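Side-chain contacts in allantoicase (Saccharomyces cerevisiae, PDB 1O59), which catalyses the hydrolysis of allantoate to ureidoglycolate and urea, letting yeast use purines as a secondary nitrogen source: residues M13-L18 with E151-G156; S26-I29 with K33-D36; D81-R86 with D94-K99; I177-Y182 with A188-Y193. One frame throughout, in Å; residues are numbered along the deposited sequence.

Interaction 1: residues M13-L18 with E151-G156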
loop_
_atom_site.group_PDB
_atom_site.type_symbol
_atom_site.label_atom_id
_atom_site.label_comp_id
_atom_site.label_asym_id
_atom_site.label_seq_id
_atom_site.Cartn_x
_atom_site.Cartn_y
_atom_site.Cartn_z
HETATM N N MSE A 13 16.168 -9.775 11.585
HETATM C CA MSE A 13 14.740 -9.582 11.220
HETATM C C MSE A 13 13.848 -9.813 12.456
HETATM O O MSE A 13 14.196 -10.606 13.332
HETATM C CB MSE A 13 14.308 -10.552 10.089
HETATM C CG MSE A 13 14.915 -10.298 8.705
HETATM SE SE MSE A 13 15.064 -8.323 8.211
HETATM C CE MSE A 13 17.163 -8.081 8.315
ATOM N N LYS A 14 12.720 -9.110 12.539
ATOM C CA LYS A 14 11.760 -9.297 13.639
ATOM C C LYS A 14 10.412 -9.665 13.056
ATOM O O LYS A 14 9.928 -8.996 12.147
ATOM C CB LYS A 14 11.590 -8.029 14.492
ATOM C CG LYS A 14 12.871 -7.402 15.050
ATOM C CD LYS A 14 12.646 -5.928 15.453
ATOM N N PHE A 15 9.804 -10.719 13.593
ATOM C CA PHE A 15 8.560 -11.266 13.059
ATOM C C PHE A 15 7.384 -11.100 14.019
ATOM O O PHE A 15 7.522 -11.210 15.231
ATOM C CB PHE A 15 8.742 -12.746 12.687
ATOM C CG PHE A 15 9.777 -12.967 11.624
ATOM C CD1 PHE A 15 11.111 -13.156 11.964
ATOM C CD2 PHE A 15 9.430 -12.959 10.290
ATOM C CE1 PHE A 15 12.075 -13.324 10.985
ATOM C CE2 PHE A 15 10.388 -13.136 9.307
ATOM C CZ PHE A 15 11.712 -13.307 9.658
ATOM N N PHE A 16 6.220 -10.849 13.452
ATOM C CA PHE A 16 5.023 -10.651 14.226
ATOM C C PHE A 16 3.978 -11.739 14.002
ATOM O O PHE A 16 3.619 -12.041 12.871
ATOM C CB PHE A 16 4.401 -9.314 13.866
ATOM C CG PHE A 16 5.104 -8.156 14.450
ATOM C CD1 PHE A 16 6.291 -7.714 13.904
ATOM C CD2 PHE A 16 4.571 -7.487 15.534
ATOM C CE1 PHE A 16 6.945 -6.622 14.421
ATOM C CE2 PHE A 16 5.218 -6.399 16.067
ATOM C CZ PHE A 16 6.415 -5.964 15.512
ATOM N N SER A 17 3.480 -12.292 15.110
ATOM C CA SER A 17 2.323 -13.172 15.098
ATOM C C SER A 17 1.126 -12.445 14.507
ATOM O O SER A 17 1.033 -11.219 14.537
ATOM C CB SER A 17 1.966 -13.648 16.508
ATOM O OG SER A 17 3.127 -13.782 17.324
ATOM N N LEU A 18 0.208 -13.239 13.976
ATOM C CA LEU A 18 -1.029 -12.754 13.403
ATOM C C LEU A 18 -1.852 -12.030 14.486
ATOM O O LEU A 18 -2.423 -10.954 14.255
ATOM C CB LEU A 18 -1.791 -13.960 12.825
ATOM C CG LEU A 18 -2.700 -13.795 11.600
ATOM C CD1 LEU A 18 -2.083 -12.968 10.460
ATOM C CD2 LEU A 18 -3.095 -15.203 11.116
ATOM N N GLU A 151 17.799 -10.368 5.119
ATOM C CA GLU A 151 18.544 -11.613 5.173
ATOM C C GLU A 151 17.626 -12.826 5.101
ATOM O O GLU A 151 16.443 -12.753 5.421
ATOM C CB GLU A 151 19.367 -11.689 6.468
ATOM C CG GLU A 151 18.506 -12.011 7.699
ATOM C CD GLU A 151 19.023 -11.411 9.013
ATOM O OE1 GLU A 151 19.858 -12.069 9.743
ATOM O OE2 GLU A 151 18.554 -10.263 9.313
ATOM N N LYS A 152 18.223 -13.944 4.708
ATOM C CA LYS A 152 17.534 -15.208 4.487
ATOM C C LYS A 152 16.802 -15.642 5.753
ATOM O O LYS A 152 17.380 -15.689 6.829
ATOM C CB LYS A 152 18.562 -16.266 4.053
ATOM C CG LYS A 152 17.976 -17.542 3.511
ATOM C CD LYS A 152 18.983 -18.707 3.577
ATOM C CE LYS A 152 19.337 -19.299 2.204
ATOM N NZ LYS A 152 20.135 -20.592 2.332
ATOM N N PHE A 153 15.521 -15.935 5.625
ATOM C CA PHE A 153 14.762 -16.448 6.744
ATOM C C PHE A 153 13.813 -17.538 6.317
ATOM O O PHE A 153 13.324 -17.567 5.200
ATOM C CB PHE A 153 14.002 -15.325 7.468
ATOM C CG PHE A 153 12.904 -14.660 6.637
ATOM C CD1 PHE A 153 11.623 -15.206 6.570
ATOM C CD2 PHE A 153 13.149 -13.456 5.963
ATOM C CE1 PHE A 153 10.634 -14.580 5.825
ATOM C CE2 PHE A 153 12.178 -12.817 5.241
ATOM C CZ PHE A 153 10.909 -13.377 5.163
ATOM N N GLU A 154 13.547 -18.414 7.266
ATOM C CA GLU A 154 12.694 -19.574 7.087
ATOM C C GLU A 154 11.221 -19.181 7.046
ATOM O O GLU A 154 10.773 -18.336 7.808
ATOM C CB GLU A 154 12.936 -20.546 8.241
ATOM C CG GLU A 154 12.381 -21.935 8.021
ATOM C CD GLU A 154 12.871 -22.938 9.072
ATOM O OE1 GLU A 154 13.423 -22.503 10.133
ATOM O OE2 GLU A 154 12.729 -24.174 8.835
ATOM N N CYS A 155 10.481 -19.794 6.129
ATOM C CA CYS A 155 9.033 -19.651 6.053
ATOM C C CYS A 155 8.368 -20.969 6.396
ATOM O O CYS A 155 8.953 -22.036 6.214
ATOM C CB CYS A 155 8.626 -19.311 4.640
ATOM S SG CYS A 155 9.172 -17.723 4.067
ATOM N N GLY A 156 7.126 -20.881 6.863
ATOM C CA GLY A 156 6.284 -22.053 7.096
ATOM C C GLY A 156 5.147 -22.209 6.098
ATOM O O GLY A 156 4.903 -21.316 5.274
#
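Glu151 OE2 is approached by two backbone amides at the start of the modelled chain, both through weak bonds: Met13 N lies 3.3 Å from Glu151 OE2 with an N-H...O angle of 132°, and His12 N is the second donor. The carboxylate's position is doubtful, because the model sets it too close to the methyl of Met13, a selenomethionine, which makes this polar end of the contact uncertain. A glutamate can offer an acceptor to the amides of this chain end, but only loosely here.

The sounder part of the contact is aromatic. Phe15 points its ring edge at one face of Phe153 in a T-shaped pair, with centroids 5.0 Å apart and planes at 64°. Phe15 CZ leads, 3.5 Å from Phe153 CG and thus toward the rim of that face, while Phe15 CE2 sits beside it, 3.6 Å from Phe153 CD1. Phe153 turns its ring toward Phe15 with CG between backbone N and carbonyl carbon (chi1 66°). Phe163 of strand 160-164 meets both rings. With the Phe153 ring cut back to an alanine, the edge of Phe15 would probably lose the face it rests on and a gap is likely beside Phe163. Large flat residues suit this place, where the margins of two antiparallel sheets, carrying strands 14-16 and 147-154, close together as in a beta-sandwich.

Interaction 2: residues S26-I29 with K33-D36; sequences SIII and KAVD
Peptide planes are the flat groups where Ile28 meets Ala34, for no ring takes part: Ala34 N reaches Ile28 O from 26° off the carbonyl plane, at 3.0 Å, and Ala34 CB stands 3.2 Å from the same Ile28 O. This is the C-terminal end of helix 21-31, where Lys33 leaves helical geometry with a positive phi of 56° and swings the chain toward strand 35-36. The bond from Ala34 N to Ile28 O reaches back six residues, the span of the 6→1 bond in a Schellman motif, and the helix just before it widens into a pi-type turn at 26-29. A second, weak bond joins Lys33 N to Ile29 O at 2.8 Å.

The small Ala34 suits a spot pressed against the helix end, and its methyl lies 4.0 Å from Ile28 CG2, both side chains also resting on Ile108 of strand 105-113. With CG1 beside the backbone N (chi1 -66°), Ile28 holds CG2 on the opposite side from that nitrogen, which turns CG2 to the Ala34 methyl. Ile29 puts CG1 by Ala34 O and also packs on Leu220, so the turn lies against the second allantoicase repeat. Lysine suits the helix end because its charge would probably be favoured near the terminal carbonyls; its NZ bonds Gln263 OE1. Bent at its second torsion, the chain brings Lys33 CD to 3.6 Å from Ile29 O.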
loop_
_atom_site.group_PDB
_atom_site.type_symbol
_atom_site.label_atom_id
_atom_site.label_comp_id
_atom_site.label_asym_id
_atom_site.label_seq_id
_atom_site.Cartn_x
_atom_site.Cartn_y
_atom_site.Cartn_z
ATOM N N SER A 26 1.156 -0.621 13.609
ATOM C CA SER A 26 1.678 0.495 14.373
ATOM C C SER A 26 3.071 0.918 13.925
ATOM O O SER A 26 3.376 2.113 13.799
ATOM C CB SER A 26 1.780 0.112 15.845
ATOM O OG SER A 26 0.657 0.564 16.555
ATOM N N ILE A 27 3.935 -0.068 13.757
ATOM C CA ILE A 27 5.323 0.202 13.469
ATOM C C ILE A 27 5.475 0.599 12.010
ATOM O O ILE A 27 6.141 1.573 11.675
ATOM C CB ILE A 27 6.158 -1.041 13.851
ATOM C CG1 ILE A 27 6.295 -1.094 15.386
ATOM C CG2 ILE A 27 7.513 -1.033 13.156
ATOM C CD1 ILE A 27 6.171 -2.435 15.961
ATOM N N ILE A 28 4.828 -0.169 11.150
ATOM C CA ILE A 28 4.907 0.048 9.697
ATOM C C ILE A 28 4.339 1.408 9.296
ATOM O O ILE A 28 5.000 2.207 8.638
ATOM C CB ILE A 28 4.192 -1.130 8.963
ATOM C CG1 ILE A 28 4.966 -2.435 9.198
ATOM C CG2 ILE A 28 4.045 -0.865 7.502
ATOM C CD1 ILE A 28 6.480 -2.389 8.798
ATOM N N ILE A 29 3.138 1.680 9.773
ATOM C CA ILE A 29 2.370 2.824 9.327
ATOM C C ILE A 29 2.519 4.032 10.229
ATOM O O ILE A 29 2.946 5.073 9.772
ATOM C CB ILE A 29 0.901 2.425 9.212
ATOM C CG1 ILE A 29 0.746 1.319 8.177
ATOM C CG2 ILE A 29 0.059 3.615 8.805
ATOM C CD1 ILE A 29 -0.556 0.532 8.314
ATOM N N LYS A 33 5.505 5.450 8.610
ATOM C CA LYS A 33 4.754 6.110 7.539
ATOM C C LYS A 33 4.860 5.340 6.222
ATOM O O LYS A 33 4.970 5.938 5.144
ATOM C CB LYS A 33 5.236 7.562 7.349
ATOM C CG LYS A 33 5.473 8.361 8.659
ATOM C CD LYS A 33 4.232 8.447 9.587
ATOM C CE LYS A 33 4.550 9.233 10.890
ATOM N NZ LYS A 33 3.324 9.641 11.630
ATOM N N ALA A 34 4.817 4.019 6.307
ATOM C CA ALA A 34 5.114 3.190 5.161
ATOM C C ALA A 34 3.878 2.600 4.507
ATOM O O ALA A 34 2.817 2.465 5.134
ATOM C CB ALA A 34 6.025 2.087 5.565
ATOM N N VAL A 35 4.063 2.213 3.243
ATOM C CA VAL A 35 3.038 1.603 2.396
ATOM C C VAL A 35 3.663 0.457 1.597
ATOM O O VAL A 35 4.886 0.361 1.508
ATOM C CB VAL A 35 2.448 2.635 1.411
ATOM C CG1 VAL A 35 1.772 3.794 2.166
ATOM C CG2 VAL A 35 3.543 3.167 0.454
ATOM N N ASP A 36 2.820 -0.397 1.019
ATOM C CA ASP A 36 3.274 -1.475 0.118
ATOM C C ASP A 36 3.653 -0.906 -1.255
ATOM O O ASP A 36 2.799 -0.707 -2.158
ATOM C CB ASP A 36 2.211 -2.559 0.002
ATOM C CG ASP A 36 2.576 -3.651 -0.982
ATOM O OD1 ASP A 36 3.797 -3.833 -1.241
ATOM O OD2 ASP A 36 1.691 -4.376 -1.530
#

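Interaction 3: residues D81-R86 with D94-K99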
loop_
_atom_site.group_PDB
_atom_site.type_symbol
_atom_site.label_atom_id
_atom_site.label_comp_id
_atom_site.label_asym_id
_atom_site.label_seq_id
_atom_site.Cartn_x
_atom_site.Cartn_y
_atom_site.Cartn_z
ATOM N N ASP A 81 -3.330 -19.364 -6.493
ATOM C CA ASP A 81 -3.350 -17.921 -6.375
ATOM C C ASP A 81 -2.029 -17.507 -5.773
ATOM O O ASP A 81 -1.894 -17.289 -4.554
ATOM C CB ASP A 81 -4.522 -17.489 -5.517
ATOM C CG ASP A 81 -4.759 -15.999 -5.562
ATOM O OD1 ASP A 81 -3.897 -15.234 -6.084
ATOM O OD2 ASP A 81 -5.805 -15.512 -5.087
ATOM N N GLY A 82 -1.035 -17.448 -6.647
ATOM C CA GLY A 82 0.334 -17.313 -6.205
ATOM C C GLY A 82 1.385 -17.527 -7.248
ATOM O O GLY A 82 1.101 -17.789 -8.420
ATOM N N TRP A 83 2.616 -17.410 -6.805
ATOM C CA TRP A 83 3.774 -17.713 -7.623
ATOM C C TRP A 83 4.270 -19.093 -7.226
ATOM O O TRP A 83 4.509 -19.334 -6.040
ATOM C CB TRP A 83 4.868 -16.689 -7.349
ATOM C CG TRP A 83 6.148 -16.935 -8.071
ATOM C CD1 TRP A 83 6.289 -17.342 -9.354
ATOM C CD2 TRP A 83 7.456 -16.771 -7.554
ATOM N NE1 TRP A 83 7.611 -17.443 -9.681
ATOM C CE2 TRP A 83 8.361 -17.088 -8.591
ATOM C CE3 TRP A 83 7.974 -16.371 -6.303
ATOM C CZ2 TRP A 83 9.777 -17.017 -8.429
ATOM C CZ3 TRP A 83 9.384 -16.295 -6.136
ATOM C CH2 TRP A 83 10.262 -16.626 -7.197
ATOM N N GLU A 84 4.371 -20.003 -8.183
ATOM C CA GLU A 84 4.929 -21.293 -7.898
ATOM C C GLU A 84 5.793 -21.804 -9.048
ATOM O O GLU A 84 5.381 -21.772 -10.219
ATOM C CB GLU A 84 3.841 -22.328 -7.553
ATOM C CG GLU A 84 4.437 -23.666 -7.122
ATOM C CD GLU A 84 3.433 -24.788 -7.035
ATOM O OE1 GLU A 84 2.227 -24.530 -7.265
ATOM O OE2 GLU A 84 3.860 -25.932 -6.707
ATOM N N THR A 85 6.991 -22.276 -8.696
ATOM C CA THR A 85 7.992 -22.668 -9.682
ATOM C C THR A 85 8.126 -24.154 -9.795
ATOM O O THR A 85 7.628 -24.896 -8.972
ATOM C CB THR A 85 9.365 -22.071 -9.324
ATOM O OG1 THR A 85 9.781 -22.464 -7.996
ATOM C CG2 THR A 85 9.263 -20.505 -9.336
ATOM N N ARG A 86 8.787 -24.586 -10.855
ATOM C CA ARG A 86 9.018 -26.007 -11.070
ATOM C C ARG A 86 9.898 -26.570 -9.958
ATOM O O ARG A 86 10.585 -25.829 -9.244
ATOM C CB ARG A 86 9.661 -26.252 -12.438
ATOM C CG ARG A 86 10.907 -25.408 -12.720
ATOM C CD ARG A 86 12.236 -25.915 -12.171
ATOM N NE ARG A 86 13.168 -24.803 -12.207
ATOM C CZ ARG A 86 13.155 -23.788 -11.361
ATOM N NH1 ARG A 86 12.312 -23.750 -10.331
ATOM N NH2 ARG A 86 14.002 -22.798 -11.545
ATOM N N ASP A 94 15.202 -19.442 -6.856
ATOM C CA ASP A 94 14.324 -18.768 -7.801
ATOM C C ASP A 94 14.183 -17.314 -7.368
ATOM O O ASP A 94 14.394 -16.987 -6.192
ATOM C CB ASP A 94 12.933 -19.423 -7.836
ATOM C CG ASP A 94 12.857 -20.582 -8.802
ATOM O OD1 ASP A 94 13.267 -20.389 -9.986
ATOM O OD2 ASP A 94 12.403 -21.712 -8.449
ATOM N N TRP A 95 13.819 -16.457 -8.323
ATOM C CA TRP A 95 13.723 -15.036 -8.071
ATOM C C TRP A 95 12.683 -14.305 -8.931
ATOM O O TRP A 95 12.266 -14.771 -9.996
ATOM C CB TRP A 95 15.073 -14.369 -8.274
ATOM C CG TRP A 95 15.650 -14.677 -9.579
ATOM C CD1 TRP A 95 16.523 -15.662 -9.852
ATOM C CD2 TRP A 95 15.410 -13.993 -10.818
ATOM N NE1 TRP A 95 16.826 -15.660 -11.191
ATOM C CE2 TRP A 95 16.152 -14.638 -11.801
ATOM C CE3 TRP A 95 14.629 -12.901 -11.193
ATOM C CZ2 TRP A 95 16.143 -14.232 -13.126
ATOM C CZ3 TRP A 95 14.622 -12.507 -12.506
ATOM C CH2 TRP A 95 15.373 -13.164 -13.453
ATOM N N VAL A 96 12.280 -13.146 -8.434
ATOM C CA VAL A 96 11.400 -12.242 -9.166
ATOM C C VAL A 96 11.862 -10.823 -8.900
ATOM O O VAL A 96 12.198 -10.458 -7.756
ATOM C CB VAL A 96 9.892 -12.446 -8.779
ATOM C CG1 VAL A 96 9.706 -12.502 -7.291
ATOM C CG2 VAL A 96 9.032 -11.362 -9.349
ATOM N N ILE A 97 11.896 -10.046 -9.973
ATOM C CA ILE A 97 12.229 -8.659 -9.897
ATOM C C ILE A 97 10.959 -7.804 -10.049
ATOM O O ILE A 97 10.127 -8.033 -10.940
ATOM C CB ILE A 97 13.277 -8.308 -10.963
ATOM C CG1 ILE A 97 14.611 -8.996 -10.655
ATOM C CG2 ILE A 97 13.509 -6.813 -10.985
ATOM C CD1 ILE A 97 15.562 -9.074 -11.836
ATOM N N ILE A 98 10.827 -6.800 -9.180
ATOM C CA ILE A 98 9.622 -5.959 -9.148
ATOM C C ILE A 98 9.982 -4.495 -9.045
ATOM O O ILE A 98 10.733 -4.086 -8.145
ATOM C CB ILE A 98 8.708 -6.318 -7.968
ATOM C CG1 ILE A 98 8.362 -7.811 -7.959
ATOM C CG2 ILE A 98 7.397 -5.555 -8.076
ATOM C CD1 ILE A 98 7.987 -8.335 -6.599
ATOM N N LYS A 99 9.437 -3.716 -9.973
ATOM C CA LYS A 99 9.589 -2.302 -9.957
ATOM C C LYS A 99 8.492 -1.725 -9.076
ATOM O O LYS A 99 7.329 -2.119 -9.186
ATOM C CB LYS A 99 9.489 -1.757 -11.362
ATOM C CG LYS A 99 9.891 -0.320 -11.440
ATOM C CD LYS A 99 10.053 0.176 -12.847
ATOM C CE LYS A 99 10.368 1.704 -12.788
ATOM N NZ LYS A 99 10.232 2.398 -14.119
#
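Asp94 begins its contact at CB, which lies 3.9 Å from Trp83 CH2, obliquely to the indole. Its CG comes next, with the Thr85 methyl CG2 at 3.6 Å from Asp94 CG, and the two carboxylate oxygens then divide the donors. Asp94 OD1 takes Arg86 NH2 at 3.0 Å on its syn side and also bonds Ser50 OG. Asp94 OD2 is gripped twice: by Arg86 NH1 at 2.8 Å along its syn lone pair, nearly straight at 173°, and by Thr85 OG1 at 2.8 Å, which descends from above the carboxylate plane. The result is an end-on, two-nitrogen salt bridge with guanidinium and carboxylate only 25° from coplanar. Aspartate is short enough to keep this buried charge close to the strand, and the arginine, the threonine hydroxyl and Ser50 OG together give both of its oxygens polar partners.

The contact runs between the two sheets of the beta-sandwich, strand 83-84 belonging to one and strand 94-99 to the other. Trp83 spans the gap, its ring extended with CG opposite the backbone N (chi1 177°). Val96 CG1 lies over one indole face, 4.3 Å from the centroid of the Trp83 six-membered ring, a CH-pi contact that suits a compact branched residue. Backbone Trp95 N meets the indole at its edge, while Trp83 NE1 is satisfied by Asp51 O.

Interaction 4: residues I177-Y182 with A188-Y193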
loop_
_atom_site.group_PDB
_atom_site.type_symbol
_atom_site.label_atom_id
_atom_site.label_comp_id
_atom_site.label_asym_id
_atom_site.label_seq_id
_atom_site.Cartn_x
_atom_site.Cartn_y
_atom_site.Cartn_z
ATOM N N ILE A 177 12.851 -4.178 -6.357
ATOM C CA ILE A 177 12.991 -5.217 -5.344
ATOM C C ILE A 177 13.232 -6.555 -6.014
ATOM O O ILE A 177 12.640 -6.842 -7.047
ATOM C CB ILE A 177 11.680 -5.279 -4.471
ATOM C CG1 ILE A 177 11.462 -3.930 -3.741
ATOM C CG2 ILE A 177 11.704 -6.482 -3.499
ATOM C CD1 ILE A 177 12.618 -3.491 -2.919
ATOM N N LYS A 178 14.109 -7.349 -5.407
ATOM C CA LYS A 178 14.348 -8.740 -5.802
ATOM C C LYS A 178 13.970 -9.657 -4.652
ATOM O O LYS A 178 14.510 -9.572 -3.538
ATOM C CB LYS A 178 15.818 -8.999 -6.180
ATOM C CG LYS A 178 16.007 -10.215 -7.099
ATOM C CD LYS A 178 17.372 -10.867 -7.025
ATOM C CE LYS A 178 18.483 -9.941 -7.396
ATOM N NZ LYS A 178 19.794 -10.609 -7.461
ATOM N N LEU A 179 13.039 -10.549 -4.940
ATOM C CA LEU A 179 12.654 -11.588 -4.004
ATOM C C LEU A 179 13.360 -12.864 -4.408
ATOM O O LEU A 179 13.308 -13.270 -5.557
ATOM C CB LEU A 179 11.138 -11.759 -4.046
ATOM C CG LEU A 179 10.519 -12.971 -3.352
ATOM C CD1 LEU A 179 10.656 -12.887 -1.859
ATOM C CD2 LEU A 179 9.050 -13.023 -3.790
ATOM N N LYS A 180 14.041 -13.479 -3.456
ATOM C CA LYS A 180 14.725 -14.745 -3.681
ATOM C C LYS A 180 14.044 -15.824 -2.834
ATOM O O LYS A 180 13.824 -15.633 -1.651
ATOM C CB LYS A 180 16.197 -14.641 -3.270
ATOM C CG LYS A 180 17.056 -13.608 -3.996
ATOM C CD LYS A 180 18.548 -13.938 -3.731
ATOM C CE LYS A 180 19.514 -13.122 -4.609
ATOM N NZ LYS A 180 20.975 -13.256 -4.190
HETATM N N MSE A 181 13.719 -16.950 -3.456
HETATM C CA MSE A 181 13.170 -18.143 -2.796
HETATM C C MSE A 181 14.150 -19.312 -2.975
HETATM O O MSE A 181 14.501 -19.678 -4.115
HETATM C CB MSE A 181 11.820 -18.475 -3.460
HETATM C CG MSE A 181 11.268 -19.889 -3.235
HETATM SE SE MSE A 181 9.357 -20.006 -3.725
HETATM C CE MSE A 181 9.507 -19.666 -5.485
ATOM N N TYR A 182 14.571 -19.892 -1.858
ATOM C CA TYR A 182 15.580 -20.931 -1.861
ATOM C C TYR A 182 14.986 -22.316 -1.565
ATOM O O TYR A 182 14.555 -22.548 -0.420
ATOM C CB TYR A 182 16.632 -20.655 -0.784
ATOM C CG TYR A 182 17.326 -19.304 -0.832
ATOM C CD1 TYR A 182 16.715 -18.158 -0.311
ATOM C CD2 TYR A 182 18.629 -19.189 -1.320
ATOM C CE1 TYR A 182 17.367 -16.934 -0.302
ATOM C CE2 TYR A 182 19.293 -17.967 -1.326
ATOM C CZ TYR A 182 18.667 -16.846 -0.810
ATOM O OH TYR A 182 19.332 -15.639 -0.822
ATOM N N ALA A 188 2.166 -17.137 -2.086
ATOM C CA ALA A 188 0.895 -16.523 -2.452
ATOM C C ALA A 188 1.043 -15.006 -2.644
ATOM O O ALA A 188 0.754 -14.491 -3.740
ATOM C CB ALA A 188 -0.167 -16.851 -1.394
ATOM N N ARG A 189 1.532 -14.312 -1.610
ATOM C CA ARG A 189 1.644 -12.850 -1.650
ATOM C C ARG A 189 2.943 -12.332 -1.132
ATOM O O ARG A 189 3.524 -12.901 -0.179
ATOM C CB ARG A 189 0.534 -12.165 -0.851
ATOM C CG ARG A 189 -0.868 -12.281 -1.462
ATOM C CD ARG A 189 -1.024 -11.630 -2.813
ATOM N NE ARG A 189 -2.416 -11.752 -3.294
ATOM C CZ ARG A 189 -2.918 -12.811 -3.925
ATOM N NH1 ARG A 189 -2.167 -13.858 -4.241
ATOM N NH2 ARG A 189 -4.182 -12.797 -4.293
ATOM N N PHE A 190 3.377 -11.217 -1.719
ATOM C CA PHE A 190 4.565 -10.488 -1.222
ATOM C C PHE A 190 4.300 -8.992 -1.117
ATOM O O PHE A 190 4.097 -8.326 -2.127
ATOM C CB PHE A 190 5.763 -10.767 -2.129
ATOM C CG PHE A 190 7.030 -9.995 -1.779
ATOM C CD1 PHE A 190 7.416 -9.766 -0.436
ATOM C CD2 PHE A 190 7.869 -9.540 -2.801
ATOM C CE1 PHE A 190 8.590 -9.072 -0.132
ATOM C CE2 PHE A 190 9.055 -8.874 -2.498
ATOM C CZ PHE A 190 9.412 -8.639 -1.160
ATOM N N ARG A 191 4.268 -8.481 0.111
ATOM C CA ARG A 191 4.136 -7.048 0.371
ATOM C C ARG A 191 5.477 -6.499 0.852
ATOM O O ARG A 191 6.103 -7.101 1.694
ATOM C CB ARG A 191 3.113 -6.806 1.492
ATOM C CG ARG A 191 1.801 -7.567 1.395
ATOM C CD ARG A 191 1.108 -7.427 0.064
ATOM N NE ARG A 191 -0.247 -8.007 0.003
ATOM C CZ ARG A 191 -0.923 -8.159 -1.143
ATOM N NH1 ARG A 191 -0.343 -7.836 -2.298
ATOM N NH2 ARG A 191 -2.157 -8.655 -1.149
ATOM N N LEU A 192 5.913 -5.357 0.350
ATOM C CA LEU A 192 7.111 -4.724 0.896
ATOM C C LEU A 192 6.845 -3.261 1.306
ATOM O O LEU A 192 6.497 -2.410 0.470
ATOM C CB LEU A 192 8.304 -4.829 -0.074
ATOM C CG LEU A 192 9.641 -4.544 0.626
ATOM C CD1 LEU A 192 10.118 -5.706 1.527
ATOM C CD2 LEU A 192 10.684 -4.209 -0.385
ATOM N N TYR A 193 6.999 -2.987 2.605
ATOM C CA TYR A 193 6.662 -1.669 3.147
ATOM C C TYR A 193 7.829 -0.698 3.138
ATOM O O TYR A 193 8.907 -1.004 3.693
ATOM C CB TYR A 193 6.021 -1.782 4.563
ATOM C CG TYR A 193 4.777 -2.631 4.494
ATOM C CD1 TYR A 193 3.655 -2.165 3.811
ATOM C CD2 TYR A 193 4.738 -3.916 5.039
ATOM C CE1 TYR A 193 2.510 -2.938 3.691
ATOM C CE2 TYR A 193 3.603 -4.694 4.922
ATOM C CZ TYR A 193 2.485 -4.188 4.239
ATOM O OH TYR A 193 1.346 -4.917 4.069
#
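Strands 177-182 and 189-193 pass at a closest axis distance of 10.2 Å, with their N-to-C directions 137° apart, and no hydrogen bond crosses between them: the contact between them is made by side chains. Phe190 carries most of it; its first torsion near 180° (chi1 176°) swings the ring away from the backbone N and out toward strand 177-182. Over one face of its ring, above the centre, sits the Leu179 methyl CD1; the other methyl, Leu179 CD2, lies 3.8 Å from Phe190 CD2 nearer the rim. Ile177 comes to the ring edge instead, close to the ring plane, with Ile177 CG2 at 3.7 Å from Phe190 CE2. Thus leucine supplies a forked cover for the face and isoleucine a beta branch for the edge.

The two strands follow one another in the chain yet lie in opposite sheets, so the short link between them makes a beta arch, and the contact is face-to-face packing in the core of an antiparallel beta-sandwich, consistent with the galactose-binding-like clan of the family. Ile98, Ile112 and Ile127 pack around the phenyl ring as well. Were a small alanine to stand in place of Phe190, the methyls of Leu179 and Ile177 would probably lose the ring they pack on, and a gap is likely to open between the sheets. Beyond the phenylalanine, Ile177 bends its CD1 onto Leu192 CD2 at a tight 3.3 Å. At the other end, a classic beta bulge sets Ala188 and Arg189 opposite Asp113, and Arg189 NH1 both bonds Ala188 O at 3.0 Å and pairs with Asp81.

How the interactions relate
Interactions 3 and 4 are the buried ones, their centres 8 Å apart and their strands 94-99 and 176-182 neighbours in one sheet; both bridge to the facing sheet, but interaction 4 is wholly apolar across its gap, whereas interaction 3 adds an ion pair whose aspartate is buried. Interaction 1 joins the same two sheets near a margin, is partly exposed, and pairs rings beside a doubtful polar bond; it meets interaction 4 where Lys152 lies on Tyr182. Interaction 2 differs in kind: it is local, governed by main-chain bonds at a helix end. It reaches interaction 4 through Asp36 OD1 and Leu192 N, and interaction 1 through Ile27 and Phe16.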